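Local coordinates for putative acetyltransferase (Streptococcus mutans, PDB 3LD2), which binds coenzyme A and probably transfers an acyl group from it to a still unidentified acceptor, as other GNAT-family acetyltransferases do, at residues Ala129-Gln132 with Ile133-Glu137. Sequence-based numbering, arbitrary orientation.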
ATOM      1  N   ALA A 129      10.228   0.212  -6.900  1.00 16.16           N
ATOM      2  CA  ALA A 129      11.324  -0.293  -6.096  1.00 13.78           C
ATOM      3  C   ALA A 129      10.810  -0.780  -4.740  1.00 13.84           C
ATOM      4  O   ALA A 129      11.290  -1.779  -4.191  1.00 12.02           O
ATOM      5  CB  ALA A 129      12.400   0.796  -5.919  1.00 12.02           C
ATOM      6  N   LEU A 130       9.839  -0.069  -4.196  1.00 11.27           N
ATOM      7  CA  LEU A 130       9.209  -0.520  -2.968  1.00 13.27           C
ATOM      8  C   LEU A 130       8.568  -1.902  -3.198  1.00 14.50           C
ATOM      9  O   LEU A 130       8.866  -2.880  -2.501  1.00 11.81           O
ATOM     10  CB  LEU A 130       8.162   0.495  -2.512  1.00 11.66           C
ATOM     11  CG  LEU A 130       8.364   1.493  -1.350  1.00 16.11           C
ATOM     12  CD1 LEU A 130       9.690   1.425  -0.583  1.00 10.46           C
ATOM     13  CD2 LEU A 130       8.038   2.933  -1.791  1.00 12.71           C
ATOM     14  N   VAL A 131       7.707  -1.975  -4.208  1.00 15.95           N
ATOM     15  CA  VAL A 131       6.951  -3.184  -4.506  1.00 13.84           C
ATOM     16  C   VAL A 131       7.905  -4.334  -4.702  1.00 13.11           C
ATOM     17  O   VAL A 131       7.644  -5.463  -4.284  1.00 12.35           O
ATOM     18  CB  VAL A 131       6.038  -2.977  -5.745  1.00 13.72           C
ATOM     19  CG1 VAL A 131       5.598  -4.301  -6.349  1.00 11.83           C
ATOM     20  CG2 VAL A 131       4.842  -2.114  -5.358  1.00  9.85           C
ATOM     21  N   GLN A 132       9.038  -4.029  -5.310  1.00 14.25           N
ATOM     22  CA  GLN A 132       9.995  -5.063  -5.650  1.00 14.74           C
ATOM     23  C   GLN A 132      10.684  -5.656  -4.423  1.00 16.38           C
ATOM     24  O   GLN A 132      10.902  -6.865  -4.350  1.00 13.49           O
ATOM     25  CB  GLN A 132      11.035  -4.521  -6.601  1.00 11.98           C
ATOM     26  CG  GLN A 132      11.193  -5.360  -7.815  1.00 20.44           C
ATOM     27  CD  GLN A 132       9.924  -5.387  -8.663  1.00 26.23           C
ATOM     28  OE1 GLN A 132       9.347  -4.337  -8.963  1.00 28.65           O
ATOM     29  NE2 GLN A 132       9.487  -6.590  -9.058  1.00 20.76           N
ATOM     30  N   ILE A 133      11.053  -4.834  -3.449  1.00 15.20           N
ATOM     31  CA  ILE A 133      11.681  -5.478  -2.323  1.00 15.07           C
ATOM     32  C   ILE A 133      10.615  -6.172  -1.489  1.00 14.05           C
ATOM     33  O   ILE A 133      10.825  -7.295  -1.025  1.00 16.80           O
ATOM     34  CB  ILE A 133      12.770  -4.626  -1.548  1.00 16.16           C
ATOM     35  CG1 ILE A 133      12.197  -3.920  -0.345  1.00 13.40           C
ATOM     36  CG2 ILE A 133      13.523  -3.660  -2.491  1.00  9.48           C
ATOM     37  CD1 ILE A 133      11.772  -2.525  -0.712  1.00 21.65           C
ATOM     38  N   PHE A 134       9.450  -5.548  -1.357  1.00 13.08           N
ATOM     39  CA  PHE A 134       8.318  -6.221  -0.717  1.00 12.96           C
ATOM     40  C   PHE A 134       8.142  -7.638  -1.276  1.00 14.56           C
ATOM     41  O   PHE A 134       8.113  -8.609  -0.526  1.00 16.11           O
ATOM     42  CB  PHE A 134       7.024  -5.418  -0.896  1.00 12.56           C
ATOM     43  CG  PHE A 134       5.757  -6.242  -0.749  1.00 13.20           C
ATOM     44  CD1 PHE A 134       5.312  -6.660   0.508  1.00 14.69           C
ATOM     45  CD2 PHE A 134       4.998  -6.579  -1.866  1.00 12.74           C
ATOM     46  CE1 PHE A 134       4.141  -7.422   0.655  1.00 13.07           C
ATOM     47  CE2 PHE A 134       3.815  -7.333  -1.736  1.00 14.27           C
ATOM     48  CZ  PHE A 134       3.385  -7.756  -0.470  1.00 13.18           C
ATOM     49  N   LEU A 135       8.025  -7.753  -2.591  1.00 12.63           N
ATOM     50  CA  LEU A 135       7.767  -9.039  -3.202  1.00 14.74           C
ATOM     51  C   LEU A 135       8.820 -10.049  -2.797  1.00 19.74           C
ATOM     52  O   LEU A 135       8.490 -11.211  -2.538  1.00 19.48           O
ATOM     53  CB  LEU A 135       7.678  -8.935  -4.723  1.00 13.71           C
ATOM     54  CG  LEU A 135       6.390  -8.329  -5.287  1.00 17.18           C
ATOM     55  CD1 LEU A 135       6.535  -8.076  -6.775  1.00 18.00           C
ATOM     56  CD2 LEU A 135       5.163  -9.229  -5.022  1.00 15.40           C
ATOM     57  N   ASN A 136      10.078  -9.614  -2.722  1.00 16.89           N
ATOM     58  CA  ASN A 136      11.142 -10.523  -2.307  1.00 18.44           C
ATOM     59  C   ASN A 136      11.180 -10.863  -0.819  1.00 19.29           C
ATOM     60  O   ASN A 136      11.740 -11.881  -0.446  1.00 20.18           O
ATOM     61  CB  ASN A 136      12.509 -10.067  -2.806  1.00 22.78           C
ATOM     62  CG  ASN A 136      12.672 -10.288  -4.306  1.00 35.58           C
ATOM     63  OD1 ASN A 136      13.136 -11.349  -4.743  1.00 38.86           O
ATOM     64  ND2 ASN A 136      12.247  -9.302  -5.109  1.00 28.27           N
ATOM     65  N   GLU A 137      10.593 -10.011   0.020  1.00 19.02           N
ATOM     66  CA  GLU A 137      10.368 -10.343   1.423  1.00 18.02           C
ATOM     67  C   GLU A 137       9.400 -11.511   1.583  1.00 22.15           C
ATOM     68  O   GLU A 137       9.686 -12.469   2.288  1.00 25.28           O
ATOM     69  CB  GLU A 137       9.791  -9.150   2.172  1.00 17.63           C
ATOM     70  CG  GLU A 137      10.797  -8.077   2.464  1.00 24.44           C
ATOM     71  CD  GLU A 137      12.051  -8.641   3.113  1.00 29.95           C
ATOM     72  OE1 GLU A 137      13.142  -8.053   2.909  1.00 31.59           O
ATOM     73  OE2 GLU A 137      11.948  -9.682   3.812  1.00 30.58           O
TER
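Two successive turns of helix 126-138, the helix of a beta-alpha-beta unit in a GNAT fold, meet here through i to i+4 pairs. Four backbone hydrogen bonds establish the alpha-helical repeat: I133 N to A129 O, F134 N to L130 O, L135 N to V131 O and N136 N to Q132 O. The second is nearly straight (N-H...O angle 171°), with 3.0 Å between F134 N and L130 O. Q132 O accepts a second hydrogen bond, from N136 ND2 at 2.9 Å. ND2 and N136 N approach this oxygen from opposite faces of its carbonyl plane, and the oxygen lies only 4° out of the N136 amide plane, where an N-H of ND2 points; OD1 of N136 is hydrogen-bonded to K139 NZ. V131 and L135 run side by side, CG1 of V131 lying 3.9 Å from CD1 of L135. F134 swings CG to the side opposite its own N (chi1 158°), and its ring leads away from the preceding turn to F113 and, edge-to-face, Y98, while L130 packs on I37, A86, L96 and I115. Such one-sided apolar packing, with N136 exposed, characterises an amphipathic helix laid on the sheet of a GNAT fold.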